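Local atomic coordinates of type IV secretion system protein DotB (Yersinia pseudotuberculosis IP 31758, PDB entry 6GEF), a protein that probably hydrolyses ATP to help power a type IVb secretion system, as a hexameric ATPase of the GspE family. Residues 167-172 / 322-327; 179-184 / 294-299. All coordinates share one frame; numbering follows the deposited sequence.

Interaction 1 (167-172 / 322-327); sequences PELVNQ and FIMAQT
Leu169 touches both Phe322 and Met324 of strand 320-330, and Gln172, three residues on along the short helix 167-172, touches Phe322; the strand is one of those in the mixed, mainly parallel sheet of a P-loop ATPase domain. The case illustrates how a helix can sit against a sheet through a few side chains: the axes of the two segments come no closer than 10.5 Å, and the N-to-C directions differ by 125°. Phe322 and Met324, two positions apart, both send their CB atoms toward the helix. With CG of Phe322 anti to its backbone N (chi1 -166°), the ring projects from the strand and meets the helix along its rim. Leu169 crosses this ring at about a right angle, its CD1 lying 3.7 Å from Phe322 CZ, near the ring plane. The other branch of the leucine turns to the methionine, and the two side chains meet tip to tip, Leu169 CD2 at 3.9 Å from Met324 CE; the bend at chi3 of Met324 gives its methyl the direction for this. Tyr342 of strand 336-344 also touches Leu169, and Met173 packs on both Phe322 and Met324. Gln172 closes the other end of the contact. Its CB rests 3.7 Å from Phe322 CE2, and its amide plane stands 72° from the ring plane. The amide oxygen accepts a hydrogen bond from Asn344 ND2, which helps to fix the group beside the aromatic rim. There Gln172 OE1 lies in the plane of the ring, 3.7 Å from Phe322 CE2.

Interaction 2 (179-184 / 294-299); sequences IVMVAG and SAVMRR
A chi1 of -59° sets CG of Met181 anti to its own carbonyl carbon, and a bend at chi3 (63°) then swings the terminal methyl onto Val296. The methionine belongs to strand 179-183, a parallel strand inside the mixed sheet of the P-loop ATPase fold, while Val296 projects from helix 293-302, which packs on one face of that sheet. The contact is an example of one branched residue serving two positions of a strand. Val296 points its CB toward the sheet and divides its methyls: CG2 takes the methionine end, the two side chains crossing at a slant, and CG1 faces the small Ala183. Met181 and Ala183, two residues apart, direct their CB atoms to the same side of the strand, toward the helix, so the valine is received by a long flexible chain next to a short one. All three residues are buried, and no hydrogen bond joins the segments. Ile323 of strand 320-330 touches both Met181 and Val296, and Val288 of strand 284-288 adds to the apolar surroundings of Met181. Gly184, which follows Ala183, is probably the first glycine of the Walker A loop. One turn of helix beyond the valine lies an intersubunit tie, a salt bridge from Arg299 NE to Asp315 of a neighbouring subunit. At the sheet, the alanine makes the more modest contact, Ala183 CB being 4.0 Å from Val296 CG1.

Overall arrangement
Strands 179-183 and 320-330 are neighbours in one sheet, and the two contacts use its two faces: helix 167-172 lies on one, helix 293-302 on the other. The centres of interactions 1 and 2 are about 12 Å apart, and backbone hydrogen bonds link the strands, Met324 with Met181 and Gln326 with Ala183. Ile323 points to the other face from its neighbours Phe322 and Met324. Interaction 2 is fully buried and wholly aliphatic or thioether in character. Interaction 1 is partly buried and chemically mixed, with an aromatic ring and a glutamine amide beside the apolar tips. Along the chain, interaction 2 is nested within the loop that interaction 1 closes.

Interaction 1 (167-172 / 322-327)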
ATOM      1  N   PRO A 167      20.752  -9.534  50.195  1.00 88.71           N
ATOM      2  CA  PRO A 167      19.789 -10.628  50.076  1.00 90.20           C
ATOM      3  C   PRO A 167      18.373 -10.270  50.541  1.00 93.33           C
ATOM      4  O   PRO A 167      17.396 -10.589  49.852  1.00 98.51           O
ATOM      5  CB  PRO A 167      20.398 -11.748  50.930  1.00 91.73           C
ATOM      6  CG  PRO A 167      21.857 -11.475  50.894  1.00 91.83           C
ATOM      7  CD  PRO A 167      21.994  -9.974  50.846  1.00 91.84           C
ATOM      8  N   GLU A 168      18.261  -9.573  51.678  1.00 95.47           N
ATOM      9  CA  GLU A 168      16.951  -9.155  52.155  1.00 94.85           C
ATOM     10  C   GLU A 168      16.153  -8.409  51.062  1.00 90.14           C
ATOM     11  O   GLU A 168      14.972  -8.671  50.878  1.00 96.97           O
ATOM     12  CB  GLU A 168      17.101  -8.272  53.399  1.00 98.63           C
ATOM     13  CG  GLU A 168      15.794  -8.007  54.135  1.00103.38           C
ATOM     14  CD  GLU A 168      15.984  -7.595  55.567  1.00108.84           C
ATOM     15  OE1 GLU A 168      17.038  -7.931  56.157  1.00114.70           O
ATOM     16  OE2 GLU A 168      15.050  -6.963  56.115  1.00110.11           O
ATOM     17  N   LEU A 169      16.822  -7.532  50.342  1.00 83.61           N
ATOM     18  CA  LEU A 169      16.131  -6.734  49.337  1.00 81.07           C
ATOM     19  C   LEU A 169      15.737  -7.551  48.125  1.00 77.30           C
ATOM     20  O   LEU A 169      14.613  -7.430  47.617  1.00 76.29           O
ATOM     21  CB  LEU A 169      16.982  -5.517  48.920  1.00 79.12           C
ATOM     22  CG  LEU A 169      16.357  -4.574  47.921  1.00 77.23           C
ATOM     23  CD1 LEU A 169      14.933  -4.175  48.331  1.00 81.89           C
ATOM     24  CD2 LEU A 169      17.245  -3.329  47.773  1.00 77.25           C
ATOM     25  N   VAL A 170      16.648  -8.393  47.640  1.00 74.49           N
ATOM     26  CA  VAL A 170      16.364  -9.167  46.423  1.00 75.53           C
ATOM     27  C   VAL A 170      15.317 -10.254  46.682  1.00 75.84           C
ATOM     28  O   VAL A 170      14.571 -10.613  45.783  1.00 78.38           O
ATOM     29  CB  VAL A 170      17.657  -9.760  45.838  1.00 76.30           C
ATOM     30  CG1 VAL A 170      18.732  -8.696  45.736  1.00 77.32           C
ATOM     31  CG2 VAL A 170      18.137 -10.929  46.656  1.00 80.01           C
ATOM     32  N   ASN A 171      15.235 -10.737  47.928  1.00 76.17           N
ATOM     33  CA  ASN A 171      14.093 -11.554  48.321  1.00 77.16           C
ATOM     34  C   ASN A 171      12.774 -10.841  48.046  1.00 74.89           C
ATOM     35  O   ASN A 171      11.817 -11.456  47.573  1.00 74.46           O
ATOM     36  CB  ASN A 171      14.210 -11.933  49.796  1.00 82.38           C
ATOM     37  CG  ASN A 171      15.312 -12.947  50.049  1.00 86.51           C
ATOM     38  OD1 ASN A 171      15.731 -13.683  49.151  1.00 88.02           O
ATOM     39  ND2 ASN A 171      15.804 -12.973  51.282  1.00 90.98           N
ATOM     40  N   GLN A 172      12.713  -9.550  48.333  1.00 74.02           N
ATOM     41  CA  GLN A 172      11.559  -8.753  47.940  1.00 74.07           C
ATOM     42  C   GLN A 172      11.368  -8.759  46.425  1.00 71.99           C
ATOM     43  O   GLN A 172      10.242  -8.755  45.914  1.00 71.10           O
ATOM     44  CB  GLN A 172      11.664  -7.324  48.446  1.00 76.38           C
ATOM     45  CG  GLN A 172      11.760  -7.193  49.958  1.00 79.17           C
ATOM     46  CD  GLN A 172      11.771  -5.744  50.407  1.00 80.92           C
ATOM     47  OE1 GLN A 172      11.169  -4.872  49.802  1.00 80.26           O
ATOM     48  NE2 GLN A 172      12.462  -5.477  51.501  1.00 87.20           N
ATOM     49  N   PHE A 322       7.015  -4.837  42.403  1.00 64.56           N
ATOM     50  CA  PHE A 322       8.240  -4.211  42.879  1.00 64.06           C
ATOM     51  C   PHE A 322       8.866  -3.364  41.767  1.00 60.14           C
ATOM     52  O   PHE A 322       9.002  -3.826  40.628  1.00 57.79           O
ATOM     53  CB  PHE A 322       9.269  -5.279  43.328  1.00 65.32           C
ATOM     54  CG  PHE A 322      10.395  -4.718  44.121  1.00 66.99           C
ATOM     55  CD1 PHE A 322      11.413  -4.064  43.480  1.00 65.84           C
ATOM     56  CD2 PHE A 322      10.462  -4.861  45.510  1.00 68.75           C
ATOM     57  CE1 PHE A 322      12.489  -3.544  44.189  1.00 65.13           C
ATOM     58  CE2 PHE A 322      11.532  -4.349  46.207  1.00 69.33           C
ATOM     59  CZ  PHE A 322      12.536  -3.690  45.543  1.00 68.88           C
ATOM     60  N   ILE A 323       9.273  -2.140  42.114  1.00 63.64           N
ATOM     61  CA  ILE A 323       9.783  -1.190  41.144  1.00 64.18           C
ATOM     62  C   ILE A 323      11.095  -0.639  41.685  1.00 65.28           C
ATOM     63  O   ILE A 323      11.118   0.015  42.734  1.00 65.93           O
ATOM     64  CB  ILE A 323       8.788  -0.043  40.854  1.00 66.53           C
ATOM     65  CG1 ILE A 323       7.494  -0.592  40.259  1.00 67.86           C
ATOM     66  CG2 ILE A 323       9.440   1.027  39.994  1.00 66.02           C
ATOM     67  CD1 ILE A 323       6.806   0.318  39.258  1.00 68.00           C
ATOM     68  N   MET A 324      12.187  -0.883  40.952  1.00 64.67           N
ATOM     69  CA  MET A 324      13.481  -0.275  41.229  1.00 63.25           C
ATOM     70  C   MET A 324      13.853   0.643  40.076  1.00 63.97           C
ATOM     71  O   MET A 324      13.944   0.226  38.940  1.00 69.49           O
ATOM     72  CB  MET A 324      14.540  -1.360  41.385  1.00 62.97           C
ATOM     73  CG  MET A 324      15.857  -0.859  41.973  1.00 62.92           C
ATOM     74  SD  MET A 324      17.021  -2.178  42.308  1.00 62.55           S
ATOM     75  CE  MET A 324      16.622  -2.552  44.005  1.00 64.50           C
ATOM     76  N   ALA A 325      14.028   1.925  40.392  1.00 63.93           N
ATOM     77  CA  ALA A 325      14.896   2.810  39.604  1.00 63.22           C
ATOM     78  C   ALA A 325      16.294   2.841  40.200  1.00 59.41           C
ATOM     79  O   ALA A 325      16.459   2.841  41.407  1.00 58.82           O
ATOM     80  CB  ALA A 325      14.322   4.223  39.565  1.00 64.90           C
ATOM     81  N   GLN A 326      17.288   2.847  39.325  1.00 58.27           N
ATOM     82  CA  GLN A 326      18.688   2.975  39.719  1.00 55.57           C
ATOM     83  C   GLN A 326      19.417   3.896  38.803  1.00 52.66           C
ATOM     84  O   GLN A 326      19.137   3.949  37.608  1.00 49.92           O
ATOM     85  CB  GLN A 326      19.388   1.616  39.722  1.00 56.99           C
ATOM     86  CG  GLN A 326      19.193   0.830  38.419  1.00 56.37           C
ATOM     87  CD  GLN A 326      19.638  -0.602  38.554  1.00 56.27           C
ATOM     88  OE1 GLN A 326      19.776  -1.120  39.665  1.00 60.32           O
ATOM     89  NE2 GLN A 326      19.816  -1.260  37.443  1.00 55.28           N
ATOM     90  N   THR A 327      20.301   4.714  39.375  1.00 56.16           N
ATOM     91  CA  THR A 327      21.162   5.613  38.603  1.00 55.52           C
ATOM     92  C   THR A 327      22.584   5.498  39.126  1.00 56.32           C
ATOM     93  O   THR A 327      22.818   5.100  40.262  1.00 60.15           O
ATOM     94  CB  THR A 327      20.654   7.061  38.703  1.00 55.08           C
ATOM     95  OG1 THR A 327      21.323   7.889  37.756  1.00 54.79           O
ATOM     96  CG2 THR A 327      20.923   7.648  40.072  1.00 55.07           C
TER

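Interaction 2 (179-184 / 294-299)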
ATOM      1  N   ILE A 179       5.174  -8.711  38.187  1.00 62.13           N
ATOM      2  CA  ILE A 179       6.198  -8.051  37.399  1.00 63.45           C
ATOM      3  C   ILE A 179       7.139  -7.324  38.366  1.00 65.34           C
ATOM      4  O   ILE A 179       6.707  -6.484  39.154  1.00 70.28           O
ATOM      5  CB  ILE A 179       5.590  -7.052  36.410  1.00 64.29           C
ATOM      6  CG1 ILE A 179       4.637  -7.775  35.446  1.00 66.68           C
ATOM      7  CG2 ILE A 179       6.673  -6.358  35.611  1.00 62.18           C
ATOM      8  CD1 ILE A 179       3.861  -6.829  34.535  1.00 65.91           C
ATOM      9  N   VAL A 180       8.428  -7.670  38.301  1.00 61.93           N
ATOM     10  CA  VAL A 180       9.482  -6.888  38.920  1.00 60.05           C
ATOM     11  C   VAL A 180      10.138  -6.038  37.833  1.00 59.65           C
ATOM     12  O   VAL A 180      10.581  -6.564  36.807  1.00 58.02           O
ATOM     13  CB  VAL A 180      10.519  -7.805  39.586  1.00 59.87           C
ATOM     14  CG1 VAL A 180      11.597  -6.980  40.290  1.00 60.13           C
ATOM     15  CG2 VAL A 180       9.838  -8.742  40.575  1.00 61.03           C
ATOM     16  N   MET A 181      10.203  -4.731  38.075  1.00 58.29           N
ATOM     17  CA  MET A 181      10.732  -3.781  37.113  1.00 59.80           C
ATOM     18  C   MET A 181      11.911  -3.052  37.774  1.00 60.03           C
ATOM     19  O   MET A 181      11.786  -2.559  38.904  1.00 60.80           O
ATOM     20  CB  MET A 181       9.675  -2.762  36.695  1.00 61.73           C
ATOM     21  CG  MET A 181       8.447  -3.405  36.072  1.00 65.34           C
ATOM     22  SD  MET A 181       6.914  -2.427  36.194  1.00 69.02           S
ATOM     23  CE  MET A 181       7.341  -1.027  35.252  1.00 69.33           C
ATOM     24  N   VAL A 182      13.034  -2.969  37.064  1.00 57.79           N
ATOM     25  CA  VAL A 182      14.123  -2.093  37.400  1.00 59.13           C
ATOM     26  C   VAL A 182      14.192  -1.027  36.305  1.00 56.84           C
ATOM     27  O   VAL A 182      14.306  -1.327  35.133  1.00 51.92           O
ATOM     28  CB  VAL A 182      15.476  -2.822  37.548  1.00 60.45           C
ATOM     29  CG1 VAL A 182      15.279  -4.089  38.380  1.00 61.38           C
ATOM     30  CG2 VAL A 182      16.046  -3.166  36.215  1.00 61.56           C
ATOM     31  N   ALA A 183      14.145   0.244  36.704  1.00 59.78           N
ATOM     32  CA  ALA A 183      14.121   1.374  35.819  1.00 59.96           C
ATOM     33  C   ALA A 183      15.473   2.081  35.824  1.00 61.03           C
ATOM     34  O   ALA A 183      16.334   1.842  36.665  1.00 65.16           O
ATOM     35  CB  ALA A 183      13.023   2.347  36.215  1.00 60.22           C
ATOM     36  N   GLY A 184      15.648   2.958  34.832  1.00 60.09           N
ATOM     37  CA  GLY A 184      16.828   3.764  34.729  1.00 61.62           C
ATOM     38  C   GLY A 184      17.046   4.262  33.329  1.00 65.53           C
ATOM     39  O   GLY A 184      16.526   3.719  32.366  1.00 59.02           O
ATOM     40  N   SER A 294       7.654   6.653  40.339  1.00 73.25           N
ATOM     41  CA  SER A 294       6.617   7.537  39.833  1.00 75.74           C
ATOM     42  C   SER A 294       6.709   7.699  38.302  1.00 72.16           C
ATOM     43  O   SER A 294       5.712   7.519  37.598  1.00 69.62           O
ATOM     44  CB  SER A 294       6.713   8.912  40.515  1.00 78.94           C
ATOM     45  OG  SER A 294       6.335   9.964  39.621  1.00 82.35           O
ATOM     46  N   ALA A 295       7.911   7.996  37.826  1.00 68.77           N
ATOM     47  CA  ALA A 295       8.076   8.226  36.394  1.00 68.74           C
ATOM     48  C   ALA A 295       7.801   6.964  35.600  1.00 66.28           C
ATOM     49  O   ALA A 295       7.330   7.043  34.459  1.00 67.86           O
ATOM     50  CB  ALA A 295       9.491   8.761  36.104  1.00 70.26           C
ATOM     51  N   VAL A 296       8.103   5.794  36.171  1.00 63.41           N
ATOM     52  CA  VAL A 296       7.839   4.537  35.480  1.00 63.66           C
ATOM     53  C   VAL A 296       6.355   4.312  35.378  1.00 63.33           C
ATOM     54  O   VAL A 296       5.811   3.887  34.332  1.00 63.81           O
ATOM     55  CB  VAL A 296       8.619   3.380  36.094  1.00 66.83           C
ATOM     56  CG1 VAL A 296       9.455   3.885  37.245  1.00 70.09           C
ATOM     57  CG2 VAL A 296       7.691   2.273  36.499  1.00 67.08           C
ATOM     58  N   MET A 297       5.635   4.467  36.478  1.00 65.87           N
ATOM     59  CA  MET A 297       4.174   4.413  36.449  1.00 66.18           C
ATOM     60  C   MET A 297       3.620   5.341  35.379  1.00 65.65           C
ATOM     61  O   MET A 297       2.910   4.921  34.463  1.00 64.78           O
ATOM     62  CB  MET A 297       3.605   4.757  37.817  1.00 71.39           C
ATOM     63  CG  MET A 297       2.670   3.694  38.388  1.00 75.18           C
ATOM     64  SD  MET A 297       3.481   2.133  38.656  1.00 73.19           S
ATOM     65  CE  MET A 297       2.096   1.280  39.510  1.00 80.14           C
ATOM     66  N   ARG A 298       3.926   6.634  35.473  1.00 70.59           N
ATOM     67  CA  ARG A 298       3.529   7.585  34.450  1.00 73.38           C
ATOM     68  C   ARG A 298       3.805   7.052  33.010  1.00 69.06           C
ATOM     69  O   ARG A 298       2.930   7.078  32.170  1.00 67.44           O
ATOM     70  CB  ARG A 298       4.311   8.902  34.634  1.00 81.91           C
ATOM     71  CG  ARG A 298       3.769   9.821  35.662  1.00 87.58           C
ATOM     72  CD  ARG A 298       2.362  10.269  35.276  1.00 91.28           C
ATOM     73  NE  ARG A 298       2.221  11.684  34.998  1.00 94.84           N
ATOM     74  CZ  ARG A 298       2.539  12.660  35.839  1.00100.96           C
ATOM     75  NH1 ARG A 298       3.149  12.384  37.010  1.00100.17           N
ATOM     76  NH2 ARG A 298       2.266  13.935  35.488  1.00105.13           N
ATOM     77  N   ARG A 299       5.009   6.516  32.806  1.00 63.72           N
ATOM     78  CA  ARG A 299       5.425   6.191  31.477  1.00 59.85           C
ATOM     79  C   ARG A 299       4.632   5.009  30.942  1.00 59.20           C
ATOM     80  O   ARG A 299       4.164   5.004  29.790  1.00 58.14           O
ATOM     81  CB  ARG A 299       6.940   5.896  31.448  1.00 58.13           C
ATOM     82  CG  ARG A 299       7.441   5.248  30.147  1.00 57.97           C
ATOM     83  CD  ARG A 299       8.576   6.047  29.538  1.00 61.00           C
ATOM     84  NE  ARG A 299       8.770   5.747  28.144  1.00 66.62           N
ATOM     85  CZ  ARG A 299       9.468   4.730  27.656  1.00 70.67           C
ATOM     86  NH1 ARG A 299      10.030   3.843  28.494  1.00 75.42           N
ATOM     87  NH2 ARG A 299       9.580   4.575  26.335  1.00 69.80           N
TER